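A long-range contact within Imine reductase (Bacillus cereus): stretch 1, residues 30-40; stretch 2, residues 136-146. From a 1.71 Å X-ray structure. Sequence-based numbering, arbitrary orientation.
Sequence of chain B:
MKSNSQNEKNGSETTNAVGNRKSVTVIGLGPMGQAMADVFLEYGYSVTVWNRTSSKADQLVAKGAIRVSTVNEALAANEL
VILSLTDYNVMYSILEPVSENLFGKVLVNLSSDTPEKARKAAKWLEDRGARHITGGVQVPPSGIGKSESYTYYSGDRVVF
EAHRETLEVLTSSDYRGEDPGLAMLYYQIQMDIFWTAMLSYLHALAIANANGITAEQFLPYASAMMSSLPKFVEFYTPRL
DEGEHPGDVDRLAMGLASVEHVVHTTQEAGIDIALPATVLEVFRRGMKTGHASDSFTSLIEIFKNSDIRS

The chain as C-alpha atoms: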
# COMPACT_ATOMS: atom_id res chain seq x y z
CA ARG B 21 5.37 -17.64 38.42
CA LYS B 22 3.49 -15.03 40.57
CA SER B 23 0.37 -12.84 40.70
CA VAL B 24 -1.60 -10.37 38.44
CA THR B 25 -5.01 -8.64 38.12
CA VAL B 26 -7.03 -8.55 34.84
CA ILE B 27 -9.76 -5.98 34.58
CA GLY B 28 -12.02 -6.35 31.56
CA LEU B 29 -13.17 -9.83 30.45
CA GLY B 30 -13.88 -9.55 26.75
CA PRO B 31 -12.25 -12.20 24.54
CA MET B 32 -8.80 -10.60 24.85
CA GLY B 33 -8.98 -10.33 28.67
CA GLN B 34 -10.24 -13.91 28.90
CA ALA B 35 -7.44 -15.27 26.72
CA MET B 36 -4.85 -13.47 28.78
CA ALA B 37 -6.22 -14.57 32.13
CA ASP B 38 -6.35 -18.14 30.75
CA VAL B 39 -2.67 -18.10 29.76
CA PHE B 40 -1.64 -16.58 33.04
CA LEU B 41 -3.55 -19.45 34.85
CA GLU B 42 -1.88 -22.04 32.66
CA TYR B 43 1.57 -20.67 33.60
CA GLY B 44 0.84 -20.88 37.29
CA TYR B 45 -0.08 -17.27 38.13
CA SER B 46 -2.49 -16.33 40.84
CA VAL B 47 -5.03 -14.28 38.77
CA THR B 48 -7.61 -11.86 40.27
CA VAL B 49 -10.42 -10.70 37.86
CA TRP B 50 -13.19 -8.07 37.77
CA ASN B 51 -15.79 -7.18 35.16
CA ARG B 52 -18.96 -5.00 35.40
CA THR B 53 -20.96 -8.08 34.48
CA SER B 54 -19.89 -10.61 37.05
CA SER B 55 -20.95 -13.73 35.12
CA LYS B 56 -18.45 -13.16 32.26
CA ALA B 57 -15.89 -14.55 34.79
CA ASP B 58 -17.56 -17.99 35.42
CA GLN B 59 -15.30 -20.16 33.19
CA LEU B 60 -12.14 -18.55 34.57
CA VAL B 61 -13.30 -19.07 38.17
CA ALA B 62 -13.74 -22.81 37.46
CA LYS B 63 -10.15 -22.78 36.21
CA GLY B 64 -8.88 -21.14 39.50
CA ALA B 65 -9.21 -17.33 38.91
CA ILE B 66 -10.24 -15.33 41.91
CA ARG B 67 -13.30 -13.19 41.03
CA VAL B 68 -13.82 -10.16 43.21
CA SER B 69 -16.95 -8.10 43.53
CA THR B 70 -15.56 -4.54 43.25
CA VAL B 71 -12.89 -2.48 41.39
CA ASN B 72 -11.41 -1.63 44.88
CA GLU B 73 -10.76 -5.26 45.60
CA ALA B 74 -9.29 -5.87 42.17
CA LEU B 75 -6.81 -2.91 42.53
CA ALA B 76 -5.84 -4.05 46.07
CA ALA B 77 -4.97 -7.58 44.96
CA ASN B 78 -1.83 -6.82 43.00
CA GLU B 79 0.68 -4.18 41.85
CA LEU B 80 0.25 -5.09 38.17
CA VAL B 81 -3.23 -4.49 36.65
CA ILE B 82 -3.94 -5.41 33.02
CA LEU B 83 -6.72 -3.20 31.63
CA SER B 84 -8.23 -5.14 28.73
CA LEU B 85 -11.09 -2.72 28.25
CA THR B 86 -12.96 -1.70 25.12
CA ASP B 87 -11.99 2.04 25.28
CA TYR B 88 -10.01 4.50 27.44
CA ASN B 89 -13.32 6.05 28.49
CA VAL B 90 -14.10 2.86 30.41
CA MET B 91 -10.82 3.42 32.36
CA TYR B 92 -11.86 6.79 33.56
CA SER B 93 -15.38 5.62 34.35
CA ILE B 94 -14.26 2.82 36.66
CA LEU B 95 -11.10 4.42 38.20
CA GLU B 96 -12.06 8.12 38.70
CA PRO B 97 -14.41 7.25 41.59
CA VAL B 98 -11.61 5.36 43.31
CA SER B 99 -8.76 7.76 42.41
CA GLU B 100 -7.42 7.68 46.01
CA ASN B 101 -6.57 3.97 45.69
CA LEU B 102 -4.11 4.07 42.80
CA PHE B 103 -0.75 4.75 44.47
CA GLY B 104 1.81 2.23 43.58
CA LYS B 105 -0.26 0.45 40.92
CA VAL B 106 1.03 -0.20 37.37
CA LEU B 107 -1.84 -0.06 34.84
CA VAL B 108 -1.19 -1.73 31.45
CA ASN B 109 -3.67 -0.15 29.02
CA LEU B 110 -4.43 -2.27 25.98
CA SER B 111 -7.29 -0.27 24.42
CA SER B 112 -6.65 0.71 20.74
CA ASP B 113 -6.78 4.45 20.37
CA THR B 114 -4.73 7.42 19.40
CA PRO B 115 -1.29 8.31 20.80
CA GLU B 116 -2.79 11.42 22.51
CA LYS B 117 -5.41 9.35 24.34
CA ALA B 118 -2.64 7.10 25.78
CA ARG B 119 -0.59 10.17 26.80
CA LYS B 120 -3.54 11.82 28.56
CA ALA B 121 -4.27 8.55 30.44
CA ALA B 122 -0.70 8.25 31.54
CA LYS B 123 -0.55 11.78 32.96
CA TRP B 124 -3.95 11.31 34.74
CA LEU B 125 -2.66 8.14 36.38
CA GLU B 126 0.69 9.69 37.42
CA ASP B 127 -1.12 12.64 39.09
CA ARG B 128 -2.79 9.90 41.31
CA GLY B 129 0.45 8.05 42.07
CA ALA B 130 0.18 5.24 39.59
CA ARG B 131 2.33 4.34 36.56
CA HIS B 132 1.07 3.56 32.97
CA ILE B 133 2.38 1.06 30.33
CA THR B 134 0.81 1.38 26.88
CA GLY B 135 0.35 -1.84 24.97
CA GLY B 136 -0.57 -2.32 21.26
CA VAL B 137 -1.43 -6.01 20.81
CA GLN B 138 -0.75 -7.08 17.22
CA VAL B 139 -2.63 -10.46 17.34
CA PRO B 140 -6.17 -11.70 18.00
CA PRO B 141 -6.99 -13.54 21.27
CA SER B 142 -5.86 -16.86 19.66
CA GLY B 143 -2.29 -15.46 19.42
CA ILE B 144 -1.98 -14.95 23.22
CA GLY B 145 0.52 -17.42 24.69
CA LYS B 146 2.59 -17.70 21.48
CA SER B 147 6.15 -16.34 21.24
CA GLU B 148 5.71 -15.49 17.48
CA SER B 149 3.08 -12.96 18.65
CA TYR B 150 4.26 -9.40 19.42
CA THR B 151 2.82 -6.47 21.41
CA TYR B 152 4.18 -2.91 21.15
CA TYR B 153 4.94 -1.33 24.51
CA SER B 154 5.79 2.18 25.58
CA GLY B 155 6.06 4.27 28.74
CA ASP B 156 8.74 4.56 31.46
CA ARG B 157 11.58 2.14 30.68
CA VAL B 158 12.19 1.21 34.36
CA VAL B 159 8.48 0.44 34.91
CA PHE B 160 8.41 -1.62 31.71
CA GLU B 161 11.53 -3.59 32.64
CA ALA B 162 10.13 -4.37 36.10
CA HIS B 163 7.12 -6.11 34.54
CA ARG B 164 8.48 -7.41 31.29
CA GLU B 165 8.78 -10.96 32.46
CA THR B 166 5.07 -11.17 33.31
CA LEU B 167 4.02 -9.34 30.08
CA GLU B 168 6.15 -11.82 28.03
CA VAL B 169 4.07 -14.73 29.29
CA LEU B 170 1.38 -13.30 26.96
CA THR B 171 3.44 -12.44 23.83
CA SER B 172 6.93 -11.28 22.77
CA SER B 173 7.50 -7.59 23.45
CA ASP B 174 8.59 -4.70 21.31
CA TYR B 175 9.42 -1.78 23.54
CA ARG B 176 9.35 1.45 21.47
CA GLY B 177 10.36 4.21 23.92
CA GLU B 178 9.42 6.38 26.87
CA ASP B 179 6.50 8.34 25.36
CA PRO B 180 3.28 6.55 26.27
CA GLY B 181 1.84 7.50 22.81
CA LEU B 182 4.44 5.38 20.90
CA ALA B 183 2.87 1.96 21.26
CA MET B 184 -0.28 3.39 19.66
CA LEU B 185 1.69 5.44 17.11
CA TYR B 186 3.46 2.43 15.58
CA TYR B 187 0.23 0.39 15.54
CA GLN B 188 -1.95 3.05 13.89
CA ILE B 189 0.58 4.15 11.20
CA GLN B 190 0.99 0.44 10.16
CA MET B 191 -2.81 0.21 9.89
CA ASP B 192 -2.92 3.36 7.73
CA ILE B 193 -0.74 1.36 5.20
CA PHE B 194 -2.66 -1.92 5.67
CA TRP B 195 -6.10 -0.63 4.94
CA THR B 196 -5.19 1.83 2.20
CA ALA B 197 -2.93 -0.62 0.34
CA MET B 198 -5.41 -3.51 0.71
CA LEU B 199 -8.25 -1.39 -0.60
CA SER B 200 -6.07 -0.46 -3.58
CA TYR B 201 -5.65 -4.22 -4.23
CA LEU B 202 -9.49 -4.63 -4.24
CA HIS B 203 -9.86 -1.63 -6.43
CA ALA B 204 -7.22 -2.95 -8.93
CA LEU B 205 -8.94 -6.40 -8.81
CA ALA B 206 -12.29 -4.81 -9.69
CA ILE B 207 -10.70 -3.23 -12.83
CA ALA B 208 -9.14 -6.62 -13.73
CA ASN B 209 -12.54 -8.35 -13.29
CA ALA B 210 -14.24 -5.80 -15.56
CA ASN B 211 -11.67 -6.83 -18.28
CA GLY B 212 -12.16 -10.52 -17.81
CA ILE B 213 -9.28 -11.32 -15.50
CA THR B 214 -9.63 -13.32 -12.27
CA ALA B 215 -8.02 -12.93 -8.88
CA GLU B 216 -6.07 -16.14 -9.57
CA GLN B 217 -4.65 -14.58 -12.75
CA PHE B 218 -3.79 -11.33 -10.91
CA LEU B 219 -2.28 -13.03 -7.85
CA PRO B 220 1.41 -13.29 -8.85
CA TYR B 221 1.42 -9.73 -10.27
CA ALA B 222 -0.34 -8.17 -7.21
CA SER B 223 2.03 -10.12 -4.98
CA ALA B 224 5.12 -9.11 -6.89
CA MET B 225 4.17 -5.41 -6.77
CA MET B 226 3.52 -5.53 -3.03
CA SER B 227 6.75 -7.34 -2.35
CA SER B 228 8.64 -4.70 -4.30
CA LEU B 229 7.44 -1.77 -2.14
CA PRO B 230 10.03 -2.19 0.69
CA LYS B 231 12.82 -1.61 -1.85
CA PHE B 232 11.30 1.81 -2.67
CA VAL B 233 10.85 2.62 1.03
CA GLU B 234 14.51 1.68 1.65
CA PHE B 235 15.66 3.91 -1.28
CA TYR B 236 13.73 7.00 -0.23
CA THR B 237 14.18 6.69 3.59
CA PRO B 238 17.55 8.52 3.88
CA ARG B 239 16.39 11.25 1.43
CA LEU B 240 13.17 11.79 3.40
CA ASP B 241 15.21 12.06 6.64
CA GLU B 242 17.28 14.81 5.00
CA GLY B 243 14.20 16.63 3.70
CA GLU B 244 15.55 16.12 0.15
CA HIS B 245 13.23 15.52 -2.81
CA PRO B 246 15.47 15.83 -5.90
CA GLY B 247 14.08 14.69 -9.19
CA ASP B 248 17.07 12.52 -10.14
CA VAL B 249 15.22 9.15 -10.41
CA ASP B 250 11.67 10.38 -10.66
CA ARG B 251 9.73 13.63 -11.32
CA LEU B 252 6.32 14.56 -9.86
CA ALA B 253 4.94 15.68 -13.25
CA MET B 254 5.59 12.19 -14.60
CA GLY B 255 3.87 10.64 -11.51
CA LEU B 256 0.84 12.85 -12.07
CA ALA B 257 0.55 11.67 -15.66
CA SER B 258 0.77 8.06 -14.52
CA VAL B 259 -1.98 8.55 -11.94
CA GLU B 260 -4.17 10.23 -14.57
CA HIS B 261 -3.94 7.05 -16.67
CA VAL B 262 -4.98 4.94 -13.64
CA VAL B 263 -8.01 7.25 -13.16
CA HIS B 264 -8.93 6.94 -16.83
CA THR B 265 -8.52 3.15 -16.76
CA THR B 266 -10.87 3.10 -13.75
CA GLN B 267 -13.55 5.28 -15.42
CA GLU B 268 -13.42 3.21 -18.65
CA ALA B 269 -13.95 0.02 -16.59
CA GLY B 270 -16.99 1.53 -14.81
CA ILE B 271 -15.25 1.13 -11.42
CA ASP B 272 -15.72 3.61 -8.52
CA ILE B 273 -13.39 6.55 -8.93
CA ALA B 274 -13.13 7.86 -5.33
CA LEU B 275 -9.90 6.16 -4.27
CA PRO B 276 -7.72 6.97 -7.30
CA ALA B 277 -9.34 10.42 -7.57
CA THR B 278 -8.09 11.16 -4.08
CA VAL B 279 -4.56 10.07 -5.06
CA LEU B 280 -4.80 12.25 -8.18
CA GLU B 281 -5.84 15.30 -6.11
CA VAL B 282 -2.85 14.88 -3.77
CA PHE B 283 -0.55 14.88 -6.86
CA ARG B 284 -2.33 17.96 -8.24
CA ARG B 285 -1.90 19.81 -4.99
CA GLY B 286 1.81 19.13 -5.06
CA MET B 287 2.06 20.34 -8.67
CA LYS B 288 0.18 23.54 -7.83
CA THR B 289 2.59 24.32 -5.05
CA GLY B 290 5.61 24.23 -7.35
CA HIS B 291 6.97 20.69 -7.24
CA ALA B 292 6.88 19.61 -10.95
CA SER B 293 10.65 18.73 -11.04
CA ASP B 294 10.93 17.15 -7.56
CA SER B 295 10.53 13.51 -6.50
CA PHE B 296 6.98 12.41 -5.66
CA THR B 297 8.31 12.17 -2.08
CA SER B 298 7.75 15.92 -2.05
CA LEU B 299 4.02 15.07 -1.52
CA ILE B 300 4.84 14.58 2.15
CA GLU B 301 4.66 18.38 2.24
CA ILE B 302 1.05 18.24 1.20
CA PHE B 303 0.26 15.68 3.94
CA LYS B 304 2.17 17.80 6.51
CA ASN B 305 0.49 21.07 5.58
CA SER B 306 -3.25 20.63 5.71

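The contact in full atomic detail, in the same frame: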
# COMPACT_ATOMS: atom_id res chain seq x y z
N GLY B 30 -13.59 -9.21 28.14
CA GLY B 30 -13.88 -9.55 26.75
C GLY B 30 -13.01 -10.71 26.33
O GLY B 30 -12.29 -11.29 27.15
N PRO B 31 -13.04 -11.07 25.06
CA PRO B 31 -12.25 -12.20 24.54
C PRO B 31 -10.76 -12.07 24.77
O PRO B 31 -10.10 -13.07 25.07
CB PRO B 31 -12.53 -12.15 23.03
CG PRO B 31 -13.90 -11.57 22.94
CD PRO B 31 -14.04 -10.59 24.08
N MET B 32 -10.24 -10.84 24.60
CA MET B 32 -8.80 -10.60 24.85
C MET B 32 -8.43 -10.81 26.33
O MET B 32 -7.53 -11.55 26.64
CB MET B 32 -8.38 -9.22 24.36
CG MET B 32 -6.87 -9.00 24.36
SD MET B 32 -5.91 -10.21 23.41
CE MET B 32 -6.20 -9.55 21.75
N GLY B 33 -9.18 -10.16 27.22
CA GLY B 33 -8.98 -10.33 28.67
C GLY B 33 -9.10 -11.79 29.13
O GLY B 33 -8.29 -12.27 29.95
N GLN B 34 -10.10 -12.49 28.59
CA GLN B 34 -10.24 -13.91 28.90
C GLN B 34 -9.06 -14.76 28.42
O GLN B 34 -8.60 -15.66 29.17
CB GLN B 34 -11.58 -14.46 28.36
CG GLN B 34 -12.81 -13.89 29.06
CD GLN B 34 -14.11 -14.45 28.50
OE1 GLN B 34 -14.10 -15.41 27.71
NE2 GLN B 34 -15.23 -13.83 28.87
N ALA B 35 -8.54 -14.49 27.23
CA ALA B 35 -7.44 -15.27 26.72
C ALA B 35 -6.19 -15.02 27.53
O ALA B 35 -5.35 -15.90 27.73
CB ALA B 35 -7.16 -14.94 25.25
N MET B 36 -6.01 -13.78 27.95
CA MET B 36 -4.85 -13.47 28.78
C MET B 36 -4.92 -14.07 30.16
O MET B 36 -3.93 -14.66 30.67
CB MET B 36 -4.73 -11.92 28.88
CG MET B 36 -4.33 -11.27 27.57
SD MET B 36 -4.32 -9.47 27.67
CE MET B 36 -3.49 -9.19 26.12
N ALA B 37 -6.06 -13.93 30.84
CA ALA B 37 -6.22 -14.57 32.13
C ALA B 37 -5.98 -16.10 32.03
O ALA B 37 -5.41 -16.73 32.91
CB ALA B 37 -7.62 -14.26 32.69
N ASP B 38 -6.48 -16.69 30.97
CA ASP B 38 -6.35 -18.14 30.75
C ASP B 38 -4.87 -18.57 30.67
O ASP B 38 -4.42 -19.55 31.31
CB ASP B 38 -7.12 -18.45 29.46
CG ASP B 38 -7.65 -19.82 29.42
OD1 ASP B 38 -8.58 -20.13 30.20
OD2 ASP B 38 -7.15 -20.58 28.58
N VAL B 39 -4.09 -17.81 29.90
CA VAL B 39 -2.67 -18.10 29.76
C VAL B 39 -1.91 -17.85 31.02
O VAL B 39 -1.06 -18.65 31.38
CB VAL B 39 -2.03 -17.29 28.64
CG1 VAL B 39 -0.50 -17.36 28.67
CG2 VAL B 39 -2.55 -17.84 27.35
N PHE B 40 -2.24 -16.76 31.74
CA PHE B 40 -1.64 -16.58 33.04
C PHE B 40 -1.92 -17.81 33.97
O PHE B 40 -1.00 -18.25 34.65
CB PHE B 40 -2.11 -15.28 33.73
CG PHE B 40 -1.49 -14.01 33.21
CD1 PHE B 40 -0.11 -13.88 33.05
CD2 PHE B 40 -2.31 -12.90 32.91
CE1 PHE B 40 0.45 -12.70 32.55
CE2 PHE B 40 -1.76 -11.69 32.47
CZ PHE B 40 -0.37 -11.59 32.30
N GLY B 136 0.06 -2.19 22.57
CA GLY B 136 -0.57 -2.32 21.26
C GLY B 136 -0.46 -3.76 20.80
O GLY B 136 0.55 -4.15 20.25
N VAL B 137 -1.48 -4.57 21.11
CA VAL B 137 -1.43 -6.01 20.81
C VAL B 137 -1.67 -6.20 19.31
O VAL B 137 -2.65 -5.73 18.78
CB VAL B 137 -2.45 -6.79 21.64
CG1 VAL B 137 -2.37 -8.30 21.35
CG2 VAL B 137 -2.23 -6.54 23.15
N GLN B 138 -0.75 -6.93 18.69
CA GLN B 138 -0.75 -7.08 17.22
C GLN B 138 -1.45 -8.34 16.75
O GLN B 138 -1.51 -8.54 15.55
CB GLN B 138 0.70 -7.10 16.72
CG GLN B 138 1.48 -5.84 17.01
CD GLN B 138 2.95 -6.07 16.75
OE1 GLN B 138 3.27 -6.87 15.89
NE2 GLN B 138 3.85 -5.41 17.50
N VAL B 139 -2.01 -9.15 17.66
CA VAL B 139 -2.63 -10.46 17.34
C VAL B 139 -4.05 -10.57 17.93
O VAL B 139 -4.45 -9.80 18.85
CB VAL B 139 -1.78 -11.64 17.84
CG1 VAL B 139 -0.37 -11.70 17.16
CG2 VAL B 139 -1.63 -11.63 19.38
N PRO B 140 -4.87 -11.51 17.42
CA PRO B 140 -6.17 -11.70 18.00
C PRO B 140 -6.01 -12.54 19.28
O PRO B 140 -4.89 -13.04 19.52
CB PRO B 140 -6.95 -12.48 16.94
CG PRO B 140 -5.90 -13.16 16.12
CD PRO B 140 -4.64 -12.34 16.20
N PRO B 141 -7.09 -12.75 20.04
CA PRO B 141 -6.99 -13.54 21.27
C PRO B 141 -6.32 -14.91 21.10
O PRO B 141 -5.58 -15.32 21.98
CB PRO B 141 -8.44 -13.63 21.74
CG PRO B 141 -9.02 -12.31 21.36
CD PRO B 141 -8.40 -12.04 19.98
N SER B 142 -6.52 -15.57 19.95
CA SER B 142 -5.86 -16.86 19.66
C SER B 142 -4.33 -16.81 19.61
O SER B 142 -3.69 -17.82 19.82
CB SER B 142 -6.37 -17.41 18.31
OG SER B 142 -5.99 -16.58 17.21
N GLY B 143 -3.75 -15.63 19.40
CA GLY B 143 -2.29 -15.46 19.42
C GLY B 143 -1.67 -15.27 20.81
O GLY B 143 -0.45 -15.31 20.96
N ILE B 144 -2.49 -15.09 21.84
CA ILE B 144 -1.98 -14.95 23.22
C ILE B 144 -1.41 -16.29 23.72
O ILE B 144 -1.98 -17.37 23.49
CB ILE B 144 -3.07 -14.43 24.18
CG1 ILE B 144 -3.64 -13.09 23.69
CG2 ILE B 144 -2.53 -14.33 25.60
CD1 ILE B 144 -2.62 -11.95 23.56
N GLY B 145 -0.22 -16.23 24.27
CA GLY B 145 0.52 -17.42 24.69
C GLY B 145 1.55 -17.92 23.68
O GLY B 145 2.26 -18.90 23.96
N LYS B 146 1.65 -17.26 22.54
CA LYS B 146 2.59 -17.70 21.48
C LYS B 146 3.75 -16.72 21.30
O LYS B 146 3.52 -15.50 21.19
CB LYS B 146 1.82 -17.86 20.19
CG LYS B 146 0.72 -18.88 20.29
CD LYS B 146 -0.05 -18.96 18.99
CE LYS B 146 -1.15 -20.00 19.08
NZ LYS B 146 -2.17 -19.65 18.07

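This contact packs one face of a helix against the end of a strand and the loop and 3-10 segment that follow it, and it does so by van der Waals packing, chiefly of apolar side chains: no hydrogen bond crosses between the two stretches, and 421 Å² of surface is buried, both sides summed. Three residues cover most of it, Ile144 and Pro141 on the loop and Met32 on the helix.

Ile144 covers the most. Its CA-to-CB bond points toward the helix, and with both chi angles in m its atoms reach four helix residues spaced over two turns. CG1 of Ile144 lies 3.7 Å from Met32 SD, CD1 3.9 Å from Met36 CE, and CG2 3.9 Å from Val39 CG2; CG2 of Ile144 is also 3.9 Å from the backbone O of Ala35. The positions 32, 35, 36 and 39 are the familiar i, i+3, i+4, i+7 pattern of a single helix face, and one beta-branched side chain is enough to touch all of them. Gly33, Ala37 and Phe40, by contrast, are out of reach of the loop.

Met32 solves a different problem. Its CA-to-CB bond points sideways, yet the chain, with chi1 in t and chi2 and chi3 both in p, brings its end nearer to the loop. The terminal methyl settles among backbone and side-chain atoms: Met32 CE is 3.4 Å from Val139 O, 3.7 Å from Pro141 N, 3.8 Å from Pro141 CD and 4.0 Å from Val137 CG1. A flexible, unbranched side chain can thus fill a space that its own CB does not face. Met36 follows the same rule with a more extended chain: it too starts sideways, and its CE reaches Val137 CG2 at 4.2 Å as well as Ile144.

Pro141 faces the first turn of the helix, with its CB directed toward it. Here the backbones come close, the CA atoms of Met32 and Pro141 being 5.0 Å apart, whereas those of Met36 and Ile144 are 6.4 Å apart. The proline ring touches both Pro31, whose CB is 3.9 Å from Pro141 CG, and Ala35, whose CB is 4.0 Å from Pro141 CB. Ala35 points toward the loop, and its lone methyl, CB, also sits 3.7 Å from Pro141 O, a close fit for a small side chain. That carbonyl is already engaged within the loop, accepting a hydrogen bond from Ile144 N at 3.1 Å, so the 3-10 segment that carries Pro141 also helps to set the backbone of Ile144.

Ile144 and Gly145 are the two central residues of a type II beta turn from Gly143 to Lys146, in which Lys146 N donates a hydrogen bond to Gly143 O at 3.3 Å; by Lys146 the chain is out of reach of the helix. Gly145, at phi/psi 97/-2, has angles that call for glycine in themselves, since a CB would be jammed against the carbonyl O of Ile144. The contact agrees: Val39 CG2 lies 4.1 Å from Gly145 CA, and a CB on Gly145 would stand a tight 3.2 Å from that same Val39 CG2.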